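Local coordinates for Serine/threonine-protein kinase Tel1 (Chaetomium thermophilum, PDB 6SKY) that probably phosphorylates serine and threonine residues followed by glutamine, with ATP as phosphate donor, and so activates checkpoint signalling on DNA damage, at residues F1472-A1477 against Q1574-P1579; L1563-D1568 against D1582-M1587; V2816-C2821 against A2918-L2923. All coordinates share one frame; numbering follows the deposited sequence.

Interaction 1: F1472-A1477 against Q1574-P1579; sequences FLAGYA and QLLNEP
Ala1474 and Gly1475, neighbours on one face of helix 1470-1487, meet Leu1575 and Leu1576 of the turn that leads into helix 1578-1588. All the direct contacts are apolar. The methyl of Ala1474 points at the turn and lodges against the branch point of Leu1575, with Ala1474 CB 3.6 Å from Leu1575 CG. One branch of the same leucine lies nearly as close, Leu1575 CD2 being 3.8 Å from Ala1474 CB. Leu1576 reaches the helix with the end of its side chain: CG lies beside the backbone N (chi1 -51°), and of its two branches it is CD2, the one that turns off from the extended chain, that stands 3.9 Å from Gly1475 CA. Here a methyl packs on bare main chain. The two backbones come close, with Gly1475 CA and Leu1576 CA 5.0 Å apart, a spacing compatible with the missing side chain at Gly1475. Phe1536 of helix 1530-1543 touches both Ala1474 and Leu1575 and so extends the apolar cluster.

The polar bonds of the turn are made outside this interface. Asp1568, at the end of the preceding helix 1557-1569, accepts a hydrogen bond from Leu1575 N and a weak one from Leu1576 N.

The contact is plain packing within the alpha solenoid, joining helix 1470-1487 to the turn between helices 1557-1569 and 1578-1588. With no hydrogen bond between the segments, their fit rests on shape and on the burial of leucine branches against a small-residue helix face, while the neighbouring aspartate serves the turn's amides.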
loop_
_atom_site.group_PDB
_atom_site.type_symbol
_atom_site.label_atom_id
_atom_site.label_comp_id
_atom_site.label_asym_id
_atom_site.label_seq_id
_atom_site.Cartn_x
_atom_site.Cartn_y
_atom_site.Cartn_z
ATOM N N PHE A 1472 7.757 41.747 53.613
ATOM C CA PHE A 1472 7.026 41.390 54.822
ATOM C C PHE A 1472 5.745 42.197 54.940
ATOM O O PHE A 1472 4.696 41.660 55.313
ATOM C CB PHE A 1472 7.895 41.608 56.059
ATOM C CG PHE A 1472 7.115 41.659 57.338
ATOM C CD1 PHE A 1472 6.760 40.497 57.994
ATOM C CD2 PHE A 1472 6.729 42.868 57.881
ATOM C CE1 PHE A 1472 6.038 40.540 59.160
ATOM C CE2 PHE A 1472 6.007 42.914 59.044
ATOM C CZ PHE A 1472 5.661 41.750 59.685
ATOM N N LEU A 1473 5.820 43.492 54.643
ATOM C CA LEU A 1473 4.668 44.357 54.832
ATOM C C LEU A 1473 3.561 44.040 53.843
ATOM O O LEU A 1473 2.386 44.161 54.185
ATOM C CB LEU A 1473 5.079 45.820 54.716
ATOM C CG LEU A 1473 3.967 46.810 55.044
ATOM C CD1 LEU A 1473 3.366 46.502 56.398
ATOM C CD2 LEU A 1473 4.507 48.205 55.021
ATOM N N ALA A 1474 3.906 43.621 52.627
ATOM C CA ALA A 1474 2.880 43.222 51.671
ATOM C C ALA A 1474 2.040 42.077 52.218
ATOM O O ALA A 1474 0.807 42.156 52.256
ATOM C CB ALA A 1474 3.527 42.826 50.348
ATOM N N GLY A 1475 2.696 41.006 52.657
ATOM C CA GLY A 1475 1.965 39.864 53.170
ATOM C C GLY A 1475 1.225 40.171 54.454
ATOM O O GLY A 1475 0.084 39.739 54.640
ATOM N N TYR A 1476 1.858 40.921 55.357
ATOM C CA TYR A 1476 1.185 41.273 56.600
ATOM C C TYR A 1476 -0.039 42.132 56.336
ATOM O O TYR A 1476 -1.095 41.917 56.936
ATOM C CB TYR A 1476 2.144 41.993 57.541
ATOM C CG TYR A 1476 1.466 42.440 58.805
ATOM C CD1 TYR A 1476 1.089 41.522 59.765
ATOM C CD2 TYR A 1476 1.182 43.776 59.026
ATOM C CE1 TYR A 1476 0.459 41.916 60.907
ATOM C CE2 TYR A 1476 0.550 44.179 60.167
ATOM C CZ TYR A 1476 0.192 43.245 61.105
ATOM O OH TYR A 1476 -0.439 43.636 62.254
ATOM N N ALA A 1477 0.079 43.103 55.433
ATOM C CA ALA A 1477 -1.048 43.954 55.089
ATOM C C ALA A 1477 -2.175 43.145 54.471
ATOM O O ALA A 1477 -3.341 43.316 54.831
ATOM C CB ALA A 1477 -0.589 45.049 54.133
ATOM N N GLN A 1574 8.908 37.471 44.147
ATOM C CA GLN A 1574 7.502 37.592 44.492
ATOM C C GLN A 1574 7.330 38.334 45.808
ATOM O O GLN A 1574 8.130 38.198 46.735
ATOM C CB GLN A 1574 6.841 36.219 44.575
ATOM C CG GLN A 1574 7.539 35.245 45.484
ATOM C CD GLN A 1574 6.843 33.910 45.522
ATOM O OE1 GLN A 1574 6.296 33.459 44.518
ATOM N NE2 GLN A 1574 6.847 33.271 46.683
ATOM N N LEU A 1575 6.260 39.124 45.875
ATOM C CA LEU A 1575 6.004 39.960 47.039
ATOM C C LEU A 1575 5.484 39.133 48.208
ATOM O O LEU A 1575 6.072 39.130 49.292
ATOM C CB LEU A 1575 5.011 41.059 46.669
ATOM C CG LEU A 1575 5.302 42.446 47.226
ATOM C CD1 LEU A 1575 6.727 42.841 46.915
ATOM C CD2 LEU A 1575 4.332 43.449 46.646
ATOM N N LEU A 1576 4.385 38.419 48.000
ATOM C CA LEU A 1576 3.782 37.625 49.054
ATOM C C LEU A 1576 4.590 36.360 49.317
ATOM O O LEU A 1576 5.541 36.034 48.606
ATOM C CB LEU A 1576 2.351 37.253 48.683
ATOM C CG LEU A 1576 1.473 38.419 48.254
ATOM C CD1 LEU A 1576 0.178 37.903 47.698
ATOM C CD2 LEU A 1576 1.216 39.326 49.423
ATOM N N ASN A 1577 4.202 35.652 50.364
ATOM C CA ASN A 1577 4.758 34.355 50.705
ATOM C C ASN A 1577 3.614 33.372 50.924
ATOM O O ASN A 1577 2.440 33.737 50.867
ATOM C CB ASN A 1577 5.670 34.463 51.932
ATOM C CG ASN A 1577 5.020 35.203 53.085
ATOM O OD1 ASN A 1577 4.562 34.595 54.045
ATOM N ND2 ASN A 1577 4.988 36.523 52.997
ATOM N N GLU A 1578 3.966 32.114 51.178
ATOM C CA GLU A 1578 2.952 31.063 51.209
ATOM C C GLU A 1578 1.871 31.271 52.263
ATOM O O GLU A 1578 0.691 31.086 51.926
ATOM C CB GLU A 1578 3.617 29.696 51.392
ATOM C CG GLU A 1578 4.552 29.300 50.266
ATOM C CD GLU A 1578 4.706 27.796 50.149
ATOM O OE1 GLU A 1578 3.782 27.075 50.580
ATOM O OE2 GLU A 1578 5.745 27.336 49.627
ATOM N N PRO A 1579 2.167 31.632 53.516
ATOM C CA PRO A 1579 1.068 31.811 54.481
ATOM C C PRO A 1579 0.125 32.953 54.140
ATOM O O PRO A 1579 -1.095 32.784 54.232
ATOM C CB PRO A 1579 1.805 32.064 55.800
ATOM C CG PRO A 1579 3.141 31.484 55.605
ATOM C CD PRO A 1579 3.478 31.706 54.178
#

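Interaction 2: L1563-D1568 against D1582-M1587; sequences LEILKD and DVALSM
Ile1565 of helix 1557-1569 faces Ala1584 and Leu1585 of helix 1578-1588 and packs against both. The two helices are consecutive, run roughly antiparallel and form a helical hairpin of the alpha solenoid, joined by a short connection. The six residues 1582-1587 are helical throughout, and the two central ones make the direct contacts.

The segment starts one turn into helix 1578-1588, and the first residue to touch is Ala1584. Its methyl points toward the partner helix and receives the far end of the isoleucine, Ala1584 CB lying 3.6 Å from Ile1565 CD1. The backbones remain well separated, with Ile1565 CA and Ala1584 CA 8.4 Å apart, so the longer isoleucine bridges most of the gap and the alanine offers a low surface to it. Ala1584 also touches Leu1478 of helix 1470-1487, which places this methyl where three helices come together.

Leu1585 follows. It does not leave the backbone straight toward the partner helix, but the end of its side chain comes nearer, and the leucine and Ile1565 run past one another in opposite directions. A single methyl, Leu1585 CD1, meets both arms of the isoleucine: it lies 4.1 Å from Ile1565 CD1 and closer to the other arm. Ser1619 of helix 1606-1619 also touches Leu1585, and that helix packs on Leu1566 as well. Farther along, Met1587 turns to helix 1470-1487, where it meets Ala1482, Arg1485 and Val1486.

The forked shape of Ile1565 explains the double contact: CG1 sits beside the backbone N (chi1 -66°) and carries CD1 to the alanine, while CG2, anti to that nitrogen, lies 3.7 Å from Leu1585 CD1.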
loop_
_atom_site.group_PDB
_atom_site.type_symbol
_atom_site.label_atom_id
_atom_site.label_comp_id
_atom_site.label_asym_id
_atom_site.label_seq_id
_atom_site.Cartn_x
_atom_site.Cartn_y
_atom_site.Cartn_z
ATOM N N LEU A 1563 -6.456 38.184 40.688
ATOM C CA LEU A 1563 -5.550 38.222 39.550
ATOM C C LEU A 1563 -4.170 38.711 39.960
ATOM O O LEU A 1563 -3.161 38.206 39.463
ATOM C CB LEU A 1563 -6.134 39.110 38.457
ATOM C CG LEU A 1563 -5.748 38.743 37.029
ATOM C CD1 LEU A 1563 -6.305 37.372 36.679
ATOM C CD2 LEU A 1563 -6.243 39.805 36.067
ATOM N N GLU A 1564 -4.102 39.682 40.874
ATOM C CA GLU A 1564 -2.807 40.146 41.362
ATOM C C GLU A 1564 -2.076 39.053 42.122
ATOM O O GLU A 1564 -0.875 38.854 41.925
ATOM C CB GLU A 1564 -2.985 41.374 42.251
ATOM C CG GLU A 1564 -3.310 42.656 41.511
ATOM C CD GLU A 1564 -2.133 43.192 40.720
ATOM O OE1 GLU A 1564 -1.009 42.673 40.886
ATOM O OE2 GLU A 1564 -2.330 44.137 39.929
ATOM N N ILE A 1565 -2.783 38.340 42.997
ATOM C CA ILE A 1565 -2.165 37.256 43.755
ATOM C C ILE A 1565 -1.650 36.170 42.821
ATOM O O ILE A 1565 -0.544 35.652 43.000
ATOM C CB ILE A 1565 -3.162 36.685 44.774
ATOM C CG1 ILE A 1565 -3.488 37.724 45.834
ATOM C CG2 ILE A 1565 -2.605 35.444 45.413
ATOM C CD1 ILE A 1565 -4.623 37.322 46.713
ATOM N N LEU A 1566 -2.441 35.808 41.812
ATOM C CA LEU A 1566 -2.014 34.766 40.888
ATOM C C LEU A 1566 -0.822 35.221 40.058
ATOM O O LEU A 1566 0.165 34.493 39.926
ATOM C CB LEU A 1566 -3.174 34.356 39.983
ATOM C CG LEU A 1566 -4.383 33.703 40.644
ATOM C CD1 LEU A 1566 -5.397 33.355 39.592
ATOM C CD2 LEU A 1566 -3.978 32.479 41.425
ATOM N N LYS A 1567 -0.895 36.424 39.492
ATOM C CA LYS A 1567 0.214 36.948 38.707
ATOM C C LYS A 1567 1.485 37.068 39.536
ATOM O O LYS A 1567 2.585 36.859 39.016
ATOM C CB LYS A 1567 -0.185 38.299 38.121
ATOM C CG LYS A 1567 0.905 39.037 37.386
ATOM C CD LYS A 1567 0.347 40.322 36.796
ATOM C CE LYS A 1567 1.410 41.104 36.045
ATOM N NZ LYS A 1567 0.845 42.303 35.366
ATOM N N ASP A 1568 1.354 37.390 40.823
ATOM C CA ASP A 1568 2.512 37.485 41.701
ATOM C C ASP A 1568 3.061 36.113 42.056
ATOM O O ASP A 1568 4.270 35.961 42.250
ATOM C CB ASP A 1568 2.124 38.246 42.965
ATOM C CG ASP A 1568 3.196 38.205 44.023
ATOM O OD1 ASP A 1568 4.148 39.006 43.934
ATOM O OD2 ASP A 1568 3.086 37.376 44.947
ATOM N N ASP A 1582 -1.932 31.999 51.188
ATOM C CA ASP A 1582 -2.920 30.997 51.573
ATOM C C ASP A 1582 -4.085 31.628 52.318
ATOM O O ASP A 1582 -5.238 31.244 52.107
ATOM C CB ASP A 1582 -2.273 29.909 52.425
ATOM C CG ASP A 1582 -1.458 28.921 51.603
ATOM O OD1 ASP A 1582 -1.448 29.038 50.361
ATOM O OD2 ASP A 1582 -0.823 28.025 52.197
ATOM N N VAL A 1583 -3.810 32.602 53.184
ATOM C CA VAL A 1583 -4.885 33.300 53.891
ATOM C C VAL A 1583 -5.783 34.034 52.904
ATOM O O VAL A 1583 -7.015 33.931 52.954
ATOM C CB VAL A 1583 -4.302 34.265 54.937
ATOM C CG1 VAL A 1583 -5.385 35.183 55.468
ATOM C CG2 VAL A 1583 -3.660 33.490 56.065
ATOM N N ALA A 1584 -5.172 34.791 51.991
ATOM C CA ALA A 1584 -5.952 35.535 51.009
ATOM C C ALA A 1584 -6.797 34.608 50.150
ATOM O O ALA A 1584 -7.980 34.875 49.915
ATOM C CB ALA A 1584 -5.027 36.367 50.131
ATOM N N LEU A 1585 -6.208 33.510 49.676
ATOM C CA LEU A 1585 -6.943 32.596 48.815
ATOM C C LEU A 1585 -8.037 31.860 49.569
ATOM O O LEU A 1585 -9.095 31.589 49.000
ATOM C CB LEU A 1585 -5.985 31.603 48.174
ATOM C CG LEU A 1585 -5.689 31.813 46.695
ATOM C CD1 LEU A 1585 -5.439 33.266 46.402
ATOM C CD2 LEU A 1585 -4.491 30.985 46.310
ATOM N N SER A 1586 -7.814 31.527 50.837
ATOM C CA SER A 1586 -8.875 30.894 51.602
ATOM C C SER A 1586 -9.993 31.866 51.931
ATOM O O SER A 1586 -11.119 31.431 52.183
ATOM C CB SER A 1586 -8.323 30.287 52.884
ATOM O OG SER A 1586 -9.362 29.678 53.624
ATOM N N MET A 1587 -9.713 33.167 51.942
ATOM C CA MET A 1587 -10.806 34.121 52.093
ATOM C C MET A 1587 -11.580 34.292 50.792
ATOM O O MET A 1587 -12.811 34.218 50.782
ATOM C CB MET A 1587 -10.285 35.473 52.564
ATOM C CG MET A 1587 -11.392 36.489 52.729
ATOM S SD MET A 1587 -10.809 38.182 52.669
ATOM C CE MET A 1587 -12.330 39.055 53.004
#

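Interaction 3: V2816-C2821 against A2918-L2923; sequences VFRRCC and ATVNDL
Arg2818 passes the flank of Val2920 with its aliphatic part, the two side chains running in opposite directions and Arg2818 CG lying 4.2 Å from Val2920 CG1. That valine methyl, anti to its own backbone N, also reaches Cys2821, whose CB is 3.9 Å away from Val2920 CG1. Val2920 thus fits between residues one turn apart on helix 2816-2828.

Beyond the valine, the arginine chain bends at chi3 (-71°) and crosses Asn2921 at about a right angle. Arg2818 NH2 gives a weak hydrogen bond to Asn2921 OD1, 3.2 Å long and far from straight. The oxygen lies at the guanidinium edge, near its plane, whereas the amide plane is turned 77° from the guanidinium. The other end of this amide is held across the dimer: Asn2921 ND2 hydrogen-bonds to the backbone oxygen of Ala2259 of the second subunit. Next to it, Asp2922 forms a salt bridge with Arg2260 of that subunit.

Residues 2816-2821 lie in the phosphatidylinositol 3- and 4-kinase region and 2918-2923 in the FATC domain; the axes of the two short segments are inclined at 127° and come within 10.3 Å. Met2751 of helix 2732-2755 touches Cys2821. The chemistry is therefore graded, from apolar packing round Val2920 to a weak, bent hydrogen bond at the subunit boundary, where Asn2921 links the kinase-region helix to the neighbouring subunit.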
loop_
_atom_site.group_PDB
_atom_site.type_symbol
_atom_site.label_atom_id
_atom_site.label_comp_id
_atom_site.label_asym_id
_atom_site.label_seq_id
_atom_site.Cartn_x
_atom_site.Cartn_y
_atom_site.Cartn_z
ATOM N N VAL A 2816 14.173 4.224 19.553
ATOM C CA VAL A 2816 14.085 5.609 19.112
ATOM C C VAL A 2816 14.991 5.860 17.917
ATOM O O VAL A 2816 14.599 6.530 16.959
ATOM C CB VAL A 2816 14.403 6.554 20.280
ATOM C CG1 VAL A 2816 14.356 7.988 19.836
ATOM C CG2 VAL A 2816 13.437 6.333 21.395
ATOM N N PHE A 2817 16.207 5.320 17.938
ATOM C CA PHE A 2817 17.161 5.636 16.882
ATOM C C PHE A 2817 16.716 5.067 15.546
ATOM O O PHE A 2817 16.716 5.770 14.535
ATOM C CB PHE A 2817 18.548 5.117 17.242
ATOM C CG PHE A 2817 19.571 5.369 16.184
ATOM C CD1 PHE A 2817 20.070 6.631 15.978
ATOM C CD2 PHE A 2817 20.027 4.348 15.389
ATOM C CE1 PHE A 2817 20.995 6.863 15.010
ATOM C CE2 PHE A 2817 20.951 4.585 14.422
ATOM C CZ PHE A 2817 21.434 5.843 14.233
ATOM N N ARG A 2818 16.333 3.796 15.518
ATOM C CA ARG A 2818 15.972 3.165 14.258
ATOM C C ARG A 2818 14.667 3.720 13.706
ATOM O O ARG A 2818 14.544 3.948 12.499
ATOM C CB ARG A 2818 15.886 1.664 14.459
ATOM C CG ARG A 2818 16.033 0.878 13.210
ATOM C CD ARG A 2818 16.039 -0.589 13.506
ATOM N NE ARG A 2818 17.260 -1.000 14.179
ATOM C CZ ARG A 2818 18.297 -1.547 13.565
ATOM N NH1 ARG A 2818 19.365 -1.892 14.255
ATOM N NH2 ARG A 2818 18.260 -1.752 12.263
ATOM N N ARG A 2819 13.692 3.977 14.574
ATOM C CA ARG A 2819 12.440 4.561 14.119
ATOM C C ARG A 2819 12.642 5.974 13.603
ATOM O O ARG A 2819 12.016 6.371 12.621
ATOM C CB ARG A 2819 11.411 4.553 15.240
ATOM C CG ARG A 2819 11.004 3.186 15.698
ATOM C CD ARG A 2819 9.610 2.862 15.291
ATOM N NE ARG A 2819 8.644 3.762 15.892
ATOM C CZ ARG A 2819 7.370 3.814 15.536
ATOM N NH1 ARG A 2819 6.547 4.664 16.125
ATOM N NH2 ARG A 2819 6.924 3.021 14.582
ATOM N N CYS A 2820 13.513 6.750 14.241
ATOM C CA CYS A 2820 13.727 8.112 13.777
ATOM C C CYS A 2820 14.558 8.154 12.508
ATOM O O CYS A 2820 14.337 9.024 11.665
ATOM C CB CYS A 2820 14.374 8.944 14.876
ATOM S SG CYS A 2820 13.245 9.364 16.197
ATOM N N CYS A 2821 15.494 7.222 12.344
ATOM C CA CYS A 2821 16.168 7.061 11.062
ATOM C C CYS A 2821 15.173 6.755 9.956
ATOM O O CYS A 2821 15.254 7.327 8.866
ATOM C CB CYS A 2821 17.209 5.951 11.153
ATOM S SG CYS A 2821 18.744 6.388 11.919
ATOM N N ALA A 2918 14.568 -1.760 5.058
ATOM C CA ALA A 2918 15.725 -2.488 4.558
ATOM C C ALA A 2918 16.920 -1.570 4.357
ATOM O O ALA A 2918 18.061 -1.952 4.639
ATOM C CB ALA A 2918 15.367 -3.187 3.255
ATOM N N THR A 2919 16.676 -0.353 3.876
ATOM C CA THR A 2919 17.756 0.605 3.683
ATOM C C THR A 2919 18.414 0.969 5.004
ATOM O O THR A 2919 19.643 0.977 5.116
ATOM C CB THR A 2919 17.222 1.854 3.000
ATOM O OG1 THR A 2919 16.423 1.474 1.881
ATOM C CG2 THR A 2919 18.359 2.699 2.523
ATOM N N VAL A 2920 17.606 1.274 6.019
ATOM C CA VAL A 2920 18.151 1.621 7.324
ATOM C C VAL A 2920 18.865 0.431 7.949
ATOM O O VAL A 2920 19.893 0.595 8.608
ATOM C CB VAL A 2920 17.037 2.167 8.230
ATOM C CG1 VAL A 2920 17.547 2.400 9.620
ATOM C CG2 VAL A 2920 16.507 3.448 7.667
ATOM N N ASN A 2921 18.351 -0.783 7.749
ATOM C CA ASN A 2921 19.048 -1.962 8.249
ATOM C C ASN A 2921 20.430 -2.077 7.639
ATOM O O ASN A 2921 21.412 -2.325 8.343
ATOM C CB ASN A 2921 18.247 -3.225 7.953
ATOM C CG ASN A 2921 17.056 -3.378 8.837
ATOM O OD1 ASN A 2921 16.703 -2.473 9.575
ATOM N ND2 ASN A 2921 16.413 -4.525 8.763
ATOM N N ASP A 2922 20.527 -1.901 6.324
ATOM C CA ASP A 2922 21.826 -2.008 5.672
ATOM C C ASP A 2922 22.775 -0.911 6.135
ATOM O O ASP A 2922 23.969 -1.158 6.346
ATOM C CB ASP A 2922 21.649 -1.963 4.162
ATOM C CG ASP A 2922 22.575 -2.916 3.442
ATOM O OD1 ASP A 2922 23.213 -3.753 4.116
ATOM O OD2 ASP A 2922 22.670 -2.834 2.199
ATOM N N LEU A 2923 22.259 0.306 6.315
ATOM C CA LEU A 2923 23.101 1.412 6.757
ATOM C C LEU A 2923 23.639 1.180 8.159
ATOM O O LEU A 2923 24.818 1.414 8.424
ATOM C CB LEU A 2923 22.322 2.718 6.704
ATOM C CG LEU A 2923 22.022 3.275 5.327
ATOM C CD1 LEU A 2923 21.165 4.487 5.464
ATOM C CD2 LEU A 2923 23.301 3.597 4.640
#

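Overall arrangement
Interactions 1 and 2 are neighbours in the alpha solenoid, their centres 10 Å apart; their segments alternate along the chain, and both use helix 1578-1588. They touch where Leu1576 of interaction 1 packs on Ile1565 of interaction 2, so the two apolar patches adjoin. Interaction 3 lies on the opposite side of the chain's centre, with nearest atoms about 36 Å from either of the others. It is largely buried too, but adds a weak polar bond and partners from the second subunit, which the solenoid pair lacks. Purely apolar packing thus joins solenoid helices, and mixed chemistry joins kinase and FATC helices at the dimer boundary.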